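Long-range contact in NOL1/NOP2/sun family protein (Enterococcus faecium, PDB 3M4X), which probably methylates ribosomal RNA, as an RsmF-like member of the NOL1/NOP2/sun family that joins a methyltransferase domain to a C-terminal PUA-like RNA-binding domain: residues 205-217 / 232-245. Sequence-based numbering, arbitrary orientation.
Sequences SPLYCQKRQQEIL and YSTCTFAPEENEEI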
ATOM      1  N   SER A 205     -18.813 -20.436  -3.301  1.00 56.27           N
ATOM      2  CA  SER A 205     -18.013 -19.223  -3.162  1.00 54.77           C
ATOM      3  C   SER A 205     -17.209 -18.882  -4.412  1.00 52.92           C
ATOM      4  O   SER A 205     -17.171 -17.730  -4.823  1.00 52.79           O
ATOM      5  CB  SER A 205     -17.082 -19.316  -1.952  1.00 59.65           C
ATOM      6  OG  SER A 205     -17.817 -19.364  -0.740  1.00 63.70           O
ATOM      7  N   PRO A 206     -16.554 -19.880  -5.019  1.00 53.62           N
ATOM      8  CA  PRO A 206     -15.727 -19.516  -6.170  1.00 50.56           C
ATOM      9  C   PRO A 206     -16.506 -18.810  -7.273  1.00 54.41           C
ATOM     10  O   PRO A 206     -16.044 -17.776  -7.769  1.00 52.95           O
ATOM     11  CB  PRO A 206     -15.188 -20.864  -6.645  1.00 43.81           C
ATOM     12  CG  PRO A 206     -15.125 -21.683  -5.382  1.00 44.22           C
ATOM     13  CD  PRO A 206     -16.347 -21.281  -4.611  1.00 49.50           C
ATOM     14  N   LEU A 207     -17.664 -19.348  -7.645  1.00 55.39           N
ATOM     15  CA  LEU A 207     -18.456 -18.777  -8.734  1.00 53.53           C
ATOM     16  C   LEU A 207     -19.103 -17.454  -8.332  1.00 47.99           C
ATOM     17  O   LEU A 207     -19.195 -16.535  -9.136  1.00 48.73           O
ATOM     18  CB  LEU A 207     -19.518 -19.763  -9.228  1.00 63.73           C
ATOM     19  CG  LEU A 207     -19.085 -20.925 -10.133  1.00 72.65           C
ATOM     20  CD1 LEU A 207     -18.397 -20.406 -11.394  1.00 70.97           C
ATOM     21  CD2 LEU A 207     -18.188 -21.913  -9.388  1.00 80.41           C
ATOM     22  N   TYR A 208     -19.556 -17.360  -7.088  1.00 45.63           N
ATOM     23  CA  TYR A 208     -20.072 -16.103  -6.566  1.00 45.43           C
ATOM     24  C   TYR A 208     -18.999 -15.012  -6.657  1.00 48.76           C
ATOM     25  O   TYR A 208     -19.274 -13.867  -7.038  1.00 46.37           O
ATOM     26  CB  TYR A 208     -20.526 -16.284  -5.118  1.00 48.53           C
ATOM     27  CG  TYR A 208     -20.956 -15.007  -4.433  1.00 64.65           C
ATOM     28  CD1 TYR A 208     -22.296 -14.651  -4.357  1.00 71.33           C
ATOM     29  CD2 TYR A 208     -20.015 -14.154  -3.855  1.00 75.65           C
ATOM     30  CE1 TYR A 208     -22.691 -13.478  -3.729  1.00 78.76           C
ATOM     31  CE2 TYR A 208     -20.401 -12.978  -3.226  1.00 80.33           C
ATOM     32  CZ  TYR A 208     -21.741 -12.643  -3.165  1.00 82.46           C
ATOM     33  OH  TYR A 208     -22.129 -11.477  -2.540  1.00 83.78           O
ATOM     34  N   CYS A 209     -17.771 -15.379  -6.309  1.00 48.81           N
ATOM     35  CA  CYS A 209     -16.662 -14.439  -6.330  1.00 50.02           C
ATOM     36  C   CYS A 209     -16.253 -14.124  -7.757  1.00 46.49           C
ATOM     37  O   CYS A 209     -15.901 -12.989  -8.065  1.00 44.95           O
ATOM     38  CB  CYS A 209     -15.474 -14.987  -5.540  1.00 52.90           C
ATOM     39  SG  CYS A 209     -15.696 -14.908  -3.751  1.00 52.48           S
ATOM     40  N   GLN A 210     -16.309 -15.132  -8.620  1.00 43.42           N
ATOM     41  CA  GLN A 210     -16.030 -14.948 -10.041  1.00 47.37           C
ATOM     42  C   GLN A 210     -16.859 -13.820 -10.647  1.00 46.24           C
ATOM     43  O   GLN A 210     -16.322 -12.946 -11.316  1.00 50.54           O
ATOM     44  CB  GLN A 210     -16.278 -16.240 -10.821  1.00 51.73           C
ATOM     45  CG  GLN A 210     -15.913 -16.139 -12.287  1.00 49.03           C
ATOM     46  CD  GLN A 210     -16.370 -17.349 -13.075  1.00 50.67           C
ATOM     47  OE1 GLN A 210     -17.571 -17.581 -13.229  1.00 50.20           O
ATOM     48  NE2 GLN A 210     -15.416 -18.119 -13.593  1.00 47.06           N
ATOM     49  N   LYS A 211     -18.162 -13.831 -10.401  1.00 48.16           N
ATOM     50  CA  LYS A 211     -19.044 -12.791 -10.944  1.00 49.15           C
ATOM     51  C   LYS A 211     -18.691 -11.405 -10.404  1.00 46.25           C
ATOM     52  O   LYS A 211     -18.758 -10.413 -11.129  1.00 51.35           O
ATOM     53  CB  LYS A 211     -20.521 -13.102 -10.650  1.00 45.04           C
ATOM     54  CG  LYS A 211     -20.971 -14.463 -11.127  1.00 62.57           C
ATOM     55  CD  LYS A 211     -22.436 -14.745 -10.751  1.00 72.66           C
ATOM     56  CE  LYS A 211     -23.072 -15.736 -11.722  1.00 75.39           C
ATOM     57  NZ  LYS A 211     -24.506 -15.995 -11.400  1.00 80.69           N
ATOM     58  N   ARG A 212     -18.336 -11.328  -9.128  1.00 42.01           N
ATOM     59  CA  ARG A 212     -17.979 -10.044  -8.551  1.00 49.40           C
ATOM     60  C   ARG A 212     -16.655  -9.568  -9.142  1.00 42.18           C
ATOM     61  O   ARG A 212     -16.464  -8.374  -9.406  1.00 41.80           O
ATOM     62  CB  ARG A 212     -17.910 -10.123  -7.026  1.00 67.09           C
ATOM     63  CG  ARG A 212     -18.356  -8.840  -6.326  1.00 83.57           C
ATOM     64  CD  ARG A 212     -18.331  -8.977  -4.802  1.00 98.90           C
ATOM     65  NE  ARG A 212     -18.915  -7.813  -4.131  1.00109.92           N
ATOM     66  CZ  ARG A 212     -18.403  -7.227  -3.048  1.00114.66           C
ATOM     67  NH1 ARG A 212     -17.287  -7.692  -2.498  1.00113.50           N
ATOM     68  NH2 ARG A 212     -19.008  -6.173  -2.511  1.00116.52           N
ATOM     69  N   GLN A 213     -15.751 -10.509  -9.376  1.00 33.22           N
ATOM     70  CA  GLN A 213     -14.466 -10.174  -9.968  1.00 36.97           C
ATOM     71  C   GLN A 213     -14.671  -9.523 -11.332  1.00 43.24           C
ATOM     72  O   GLN A 213     -14.025  -8.527 -11.665  1.00 41.71           O
ATOM     73  CB  GLN A 213     -13.568 -11.417 -10.054  1.00 32.29           C
ATOM     74  CG  GLN A 213     -12.799 -11.666  -8.761  1.00 36.43           C
ATOM     75  CD  GLN A 213     -12.782 -13.121  -8.334  1.00 39.79           C
ATOM     76  OE1 GLN A 213     -12.672 -13.429  -7.146  1.00 47.44           O
ATOM     77  NE2 GLN A 213     -12.895 -14.019  -9.295  1.00 32.64           N
ATOM     78  N   GLN A 214     -15.596 -10.082 -12.104  1.00 43.11           N
ATOM     79  CA  GLN A 214     -15.889  -9.586 -13.436  1.00 39.28           C
ATOM     80  C   GLN A 214     -16.441  -8.176 -13.389  1.00 38.22           C
ATOM     81  O   GLN A 214     -16.107  -7.345 -14.218  1.00 41.22           O
ATOM     82  CB  GLN A 214     -16.874 -10.525 -14.132  1.00 40.04           C
ATOM     83  CG  GLN A 214     -16.261 -11.866 -14.500  1.00 40.33           C
ATOM     84  CD  GLN A 214     -17.279 -12.853 -15.065  1.00 44.35           C
ATOM     85  OE1 GLN A 214     -16.915 -13.815 -15.738  1.00 42.16           O
ATOM     86  NE2 GLN A 214     -18.550 -12.615 -14.788  1.00 42.93           N
ATOM     87  N   GLU A 215     -17.288  -7.903 -12.407  1.00 41.44           N
ATOM     88  CA  GLU A 215     -17.854  -6.568 -12.249  1.00 43.60           C
ATOM     89  C   GLU A 215     -16.793  -5.521 -11.894  1.00 48.33           C
ATOM     90  O   GLU A 215     -16.792  -4.410 -12.434  1.00 49.24           O
ATOM     91  CB  GLU A 215     -18.961  -6.586 -11.191  1.00 46.21           C
ATOM     92  CG  GLU A 215     -20.205  -7.351 -11.631  1.00 54.38           C
ATOM     93  CD  GLU A 215     -20.924  -8.035 -10.483  1.00 62.82           C
ATOM     94  OE1 GLU A 215     -20.861  -7.519  -9.347  1.00 61.08           O
ATOM     95  OE2 GLU A 215     -21.556  -9.089 -10.724  1.00 67.89           O
ATOM     96  N   ILE A 216     -15.902  -5.878 -10.975  1.00 42.51           N
ATOM     97  CA  ILE A 216     -14.846  -4.987 -10.560  1.00 34.30           C
ATOM     98  C   ILE A 216     -13.947  -4.686 -11.754  1.00 31.07           C
ATOM     99  O   ILE A 216     -13.632  -3.523 -12.026  1.00 31.97           O
ATOM    100  CB  ILE A 216     -14.039  -5.582  -9.384  1.00 42.23           C
ATOM    101  CG1 ILE A 216     -14.934  -5.719  -8.154  1.00 40.96           C
ATOM    102  CG2 ILE A 216     -12.831  -4.704  -9.041  1.00 42.97           C
ATOM    103  CD1 ILE A 216     -14.275  -6.402  -6.987  1.00 40.60           C
ATOM    104  N   LEU A 217     -13.582  -5.734 -12.488  1.00 30.65           N
ATOM    105  CA  LEU A 217     -12.687  -5.629 -13.642  1.00 25.82           C
ATOM    106  C   LEU A 217     -13.264  -4.887 -14.831  1.00 29.14           C
ATOM    107  O   LEU A 217     -12.519  -4.319 -15.629  1.00 30.20           O
ATOM    108  CB  LEU A 217     -12.258  -7.022 -14.109  1.00 31.19           C
ATOM    109  CG  LEU A 217     -11.224  -7.747 -13.258  1.00 35.33           C
ATOM    110  CD1 LEU A 217     -11.141  -9.185 -13.726  1.00 32.80           C
ATOM    111  CD2 LEU A 217      -9.865  -7.036 -13.381  1.00 25.38           C
ATOM    112  N   TYR A 232      -3.816  -8.319 -11.997  1.00 26.46           N
ATOM    113  CA  TYR A 232      -4.914  -8.974 -11.277  1.00 26.93           C
ATOM    114  C   TYR A 232      -4.397 -10.026 -10.314  1.00 29.75           C
ATOM    115  O   TYR A 232      -3.522 -10.825 -10.655  1.00 32.23           O
ATOM    116  CB  TYR A 232      -5.870  -9.652 -12.257  1.00 33.55           C
ATOM    117  CG  TYR A 232      -6.973 -10.474 -11.607  1.00 30.52           C
ATOM    118  CD1 TYR A 232      -8.063  -9.855 -11.022  1.00 29.48           C
ATOM    119  CD2 TYR A 232      -6.927 -11.869 -11.599  1.00 31.45           C
ATOM    120  CE1 TYR A 232      -9.082 -10.585 -10.447  1.00 29.94           C
ATOM    121  CE2 TYR A 232      -7.949 -12.625 -11.017  1.00 32.53           C
ATOM    122  CZ  TYR A 232      -9.031 -11.972 -10.449  1.00 37.06           C
ATOM    123  OH  TYR A 232     -10.069 -12.683  -9.864  1.00 33.92           O
ATOM    124  N   SER A 233      -4.955 -10.050  -9.114  1.00 33.89           N
ATOM    125  CA  SER A 233      -4.477 -10.992  -8.115  1.00 35.62           C
ATOM    126  C   SER A 233      -5.563 -11.443  -7.176  1.00 34.76           C
ATOM    127  O   SER A 233      -6.599 -10.787  -7.006  1.00 34.32           O
ATOM    128  CB  SER A 233      -3.342 -10.400  -7.298  1.00 33.11           C
ATOM    129  OG  SER A 233      -3.863  -9.578  -6.268  1.00 45.32           O
ATOM    130  N   THR A 234      -5.284 -12.557  -6.520  1.00 33.76           N
ATOM    131  CA  THR A 234      -6.271 -13.203  -5.702  1.00 35.66           C
ATOM    132  C   THR A 234      -5.539 -14.012  -4.633  1.00 38.58           C
ATOM    133  O   THR A 234      -4.400 -14.425  -4.842  1.00 39.30           O
ATOM    134  CB  THR A 234      -7.141 -14.079  -6.629  1.00 42.32           C
ATOM    135  OG1 THR A 234      -8.493 -13.595  -6.628  1.00 49.38           O
ATOM    136  CG2 THR A 234      -7.068 -15.525  -6.239  1.00 26.77           C
ATOM    137  N   CYS A 235      -6.160 -14.206  -3.475  1.00 37.64           N
ATOM    138  CA  CYS A 235      -5.568 -15.075  -2.463  1.00 39.92           C
ATOM    139  C   CYS A 235      -6.369 -16.369  -2.343  1.00 42.46           C
ATOM    140  O   CYS A 235      -6.683 -16.832  -1.256  1.00 41.03           O
ATOM    141  CB  CYS A 235      -5.430 -14.362  -1.109  1.00 45.04           C
ATOM    142  SG  CYS A 235      -6.979 -13.786  -0.386  1.00 70.53           S
ATOM    143  N   THR A 236      -6.711 -16.944  -3.487  1.00 46.41           N
ATOM    144  CA  THR A 236      -7.472 -18.173  -3.515  1.00 46.06           C
ATOM    145  C   THR A 236      -6.895 -19.049  -4.601  1.00 43.67           C
ATOM    146  O   THR A 236      -6.165 -18.566  -5.469  1.00 38.76           O
ATOM    147  CB  THR A 236      -8.968 -17.924  -3.779  1.00 46.12           C
ATOM    148  OG1 THR A 236      -9.713 -19.086  -3.398  1.00 49.91           O
ATOM    149  CG2 THR A 236      -9.232 -17.601  -5.270  1.00 29.81           C
ATOM    150  N   PHE A 237      -7.226 -20.332  -4.550  1.00 38.87           N
ATOM    151  CA  PHE A 237      -6.681 -21.310  -5.488  1.00 44.73           C
ATOM    152  C   PHE A 237      -7.639 -21.616  -6.638  1.00 41.54           C
ATOM    153  O   PHE A 237      -7.234 -22.177  -7.660  1.00 38.92           O
ATOM    154  CB  PHE A 237      -6.332 -22.623  -4.756  1.00 45.24           C
ATOM    155  CG  PHE A 237      -5.345 -22.451  -3.636  1.00 44.72           C
ATOM    156  CD1 PHE A 237      -5.744 -22.585  -2.311  1.00 47.47           C
ATOM    157  CD2 PHE A 237      -4.021 -22.145  -3.905  1.00 44.09           C
ATOM    158  CE1 PHE A 237      -4.835 -22.424  -1.272  1.00 49.93           C
ATOM    159  CE2 PHE A 237      -3.106 -21.970  -2.874  1.00 44.73           C
ATOM    160  CZ  PHE A 237      -3.513 -22.116  -1.553  1.00 47.90           C
ATOM    161  N   ALA A 238      -8.907 -21.254  -6.478  1.00 39.56           N
ATOM    162  CA  ALA A 238      -9.930 -21.672  -7.442  1.00 38.47           C
ATOM    163  C   ALA A 238      -9.653 -21.214  -8.868  1.00 37.47           C
ATOM    164  O   ALA A 238      -9.379 -20.035  -9.107  1.00 40.52           O
ATOM    165  CB  ALA A 238     -11.315 -21.218  -6.993  1.00 41.40           C
ATOM    166  N   PRO A 239      -9.707 -22.160  -9.821  1.00 39.54           N
ATOM    167  CA  PRO A 239      -9.665 -21.811 -11.245  1.00 36.51           C
ATOM    168  C   PRO A 239     -10.729 -20.778 -11.564  1.00 36.72           C
ATOM    169  O   PRO A 239     -10.464 -19.868 -12.342  1.00 38.12           O
ATOM    170  CB  PRO A 239     -10.009 -23.136 -11.942  1.00 34.90           C
ATOM    171  CG  PRO A 239      -9.485 -24.194 -10.966  1.00 39.88           C
ATOM    172  CD  PRO A 239      -9.745 -23.622  -9.599  1.00 39.56           C
ATOM    173  N   GLU A 240     -11.914 -20.916 -10.972  1.00 38.01           N
ATOM    174  CA  GLU A 240     -13.025 -20.026 -11.303  1.00 42.52           C
ATOM    175  C   GLU A 240     -12.658 -18.554 -11.094  1.00 40.56           C
ATOM    176  O   GLU A 240     -13.173 -17.688 -11.783  1.00 36.79           O
ATOM    177  CB  GLU A 240     -14.292 -20.391 -10.522  1.00 41.89           C
ATOM    178  CG  GLU A 240     -14.894 -21.763 -10.881  1.00 42.92           C
ATOM    179  CD  GLU A 240     -14.173 -22.922 -10.189  1.00 49.15           C
ATOM    180  OE1 GLU A 240     -13.220 -22.676  -9.418  1.00 44.89           O
ATOM    181  OE2 GLU A 240     -14.561 -24.084 -10.413  1.00 59.34           O
ATOM    182  N   GLU A 241     -11.744 -18.288 -10.164  1.00 42.46           N
ATOM    183  CA  GLU A 241     -11.348 -16.917  -9.834  1.00 42.27           C
ATOM    184  C   GLU A 241     -10.000 -16.493 -10.406  1.00 38.41           C
ATOM    185  O   GLU A 241      -9.628 -15.329 -10.327  1.00 32.65           O
ATOM    186  CB  GLU A 241     -11.345 -16.721  -8.322  1.00 38.75           C
ATOM    187  CG  GLU A 241     -12.702 -16.934  -7.711  1.00 42.79           C
ATOM    188  CD  GLU A 241     -12.632 -17.101  -6.230  1.00 53.58           C
ATOM    189  OE1 GLU A 241     -12.674 -18.262  -5.759  1.00 53.17           O
ATOM    190  OE2 GLU A 241     -12.522 -16.070  -5.535  1.00 60.74           O
ATOM    191  N   ASN A 242      -9.281 -17.445 -10.986  1.00 39.57           N
ATOM    192  CA  ASN A 242      -7.949 -17.201 -11.501  1.00 37.25           C
ATOM    193  C   ASN A 242      -7.880 -17.370 -13.020  1.00 36.57           C
ATOM    194  O   ASN A 242      -8.125 -16.419 -13.764  1.00 43.50           O
ATOM    195  CB  ASN A 242      -6.943 -18.123 -10.806  1.00 43.06           C
ATOM    196  CG  ASN A 242      -6.910 -17.927  -9.284  1.00 47.05           C
ATOM    197  OD1 ASN A 242      -6.422 -18.787  -8.546  1.00 47.16           O
ATOM    198  ND2 ASN A 242      -7.432 -16.800  -8.817  1.00 43.15           N
ATOM    199  N   GLU A 243      -7.536 -18.566 -13.487  1.00 34.79           N
ATOM    200  CA  GLU A 243      -7.410 -18.794 -14.933  1.00 37.11           C
ATOM    201  C   GLU A 243      -8.690 -18.477 -15.711  1.00 37.28           C
ATOM    202  O   GLU A 243      -8.624 -18.077 -16.872  1.00 37.22           O
ATOM    203  CB  GLU A 243      -6.990 -20.236 -15.258  1.00 32.79           C
ATOM    204  CG  GLU A 243      -5.571 -20.613 -14.873  1.00 34.01           C
ATOM    205  CD  GLU A 243      -5.457 -21.099 -13.429  1.00 42.29           C
ATOM    206  OE1 GLU A 243      -6.464 -21.019 -12.696  1.00 44.92           O
ATOM    207  OE2 GLU A 243      -4.357 -21.553 -13.027  1.00 39.43           O
ATOM    208  N   GLU A 244      -9.852 -18.684 -15.100  1.00 37.47           N
ATOM    209  CA  GLU A 244     -11.099 -18.456 -15.827  1.00 39.06           C
ATOM    210  C   GLU A 244     -11.378 -16.959 -15.946  1.00 41.71           C
ATOM    211  O   GLU A 244     -11.879 -16.511 -16.969  1.00 40.73           O
ATOM    212  CB  GLU A 244     -12.282 -19.216 -15.215  1.00 36.78           C
ATOM    213  CG  GLU A 244     -12.197 -20.731 -15.426  1.00 40.98           C
ATOM    214  CD  GLU A 244     -13.424 -21.488 -14.902  1.00 46.64           C
ATOM    215  OE1 GLU A 244     -14.510 -20.884 -14.815  1.00 51.79           O
ATOM    216  OE2 GLU A 244     -13.300 -22.692 -14.581  1.00 47.09           O
ATOM    217  N   ILE A 245     -11.024 -16.198 -14.908  1.00 40.56           N
ATOM    218  CA  ILE A 245     -11.074 -14.737 -14.958  1.00 41.38           C
ATOM    219  C   ILE A 245     -10.142 -14.149 -16.033  1.00 39.86           C
ATOM    220  O   ILE A 245     -10.543 -13.270 -16.797  1.00 40.13           O
ATOM    221  CB  ILE A 245     -10.739 -14.114 -13.587  1.00 42.64           C
ATOM    222  CG1 ILE A 245     -11.943 -14.223 -12.653  1.00 41.34           C
ATOM    223  CG2 ILE A 245     -10.352 -12.644 -13.745  1.00 41.83           C
ATOM    224  CD1 ILE A 245     -13.220 -13.607 -13.219  1.00 35.37           C
TER
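Helix 205-217 runs roughly antiparallel to strand 232-234, their axes 152° apart and 11.6 Å from each other at closest approach, and Gln210 lies against the turn that leads from this strand into the next helix. The side chain of Gln210 leaves with CG anti to the backbone N (chi1 -176°) and stays extended, which carries NE2 across to Glu240 O at 2.9 Å. That donor meets a lone pair in the carbonyl plane, though the N-H...O angle is bent to 136°; a weak second bond from NE2 goes to Glu244 OE1. Ile245 is a knob set among Gln210, Gln213, Gln214 and Leu217: its CD1 reaches Gln214 CG, while its CG2 meets Leu217 CD1 at 3.5 Å and also lies over one face of the Tyr232 ring, offset toward the rim. Gln213 CG comes up at the ring edge, near its plane. Tyr232 OH donates to Glu241 O (2.7 Å), a bond in the carbonyl plane that ties the strand to the turn and holds the hydroxyl next to Gln213 of the helix. At the helix start, Pro206 CB packs on Ala238 CB at 3.9 Å, and Leu207 CD2 rests on Glu240 CG. The carboxylate of Glu241 reaches between Pro206 and Cys209, with OE2 3.1 Å from Cys209 CB and OE1 hydrogen-bonded to Ser186; that of Glu240 forms a salt bridge with Lys15 of helix 10-20. Strand 228-234 pairs in parallel with 176-182, so helix 205-222 lies in the connection of a beta-alpha-beta crossover, here packed against the following helix 243-252 in the Rossmann-like methyltransferase domain of the RsmB/F family.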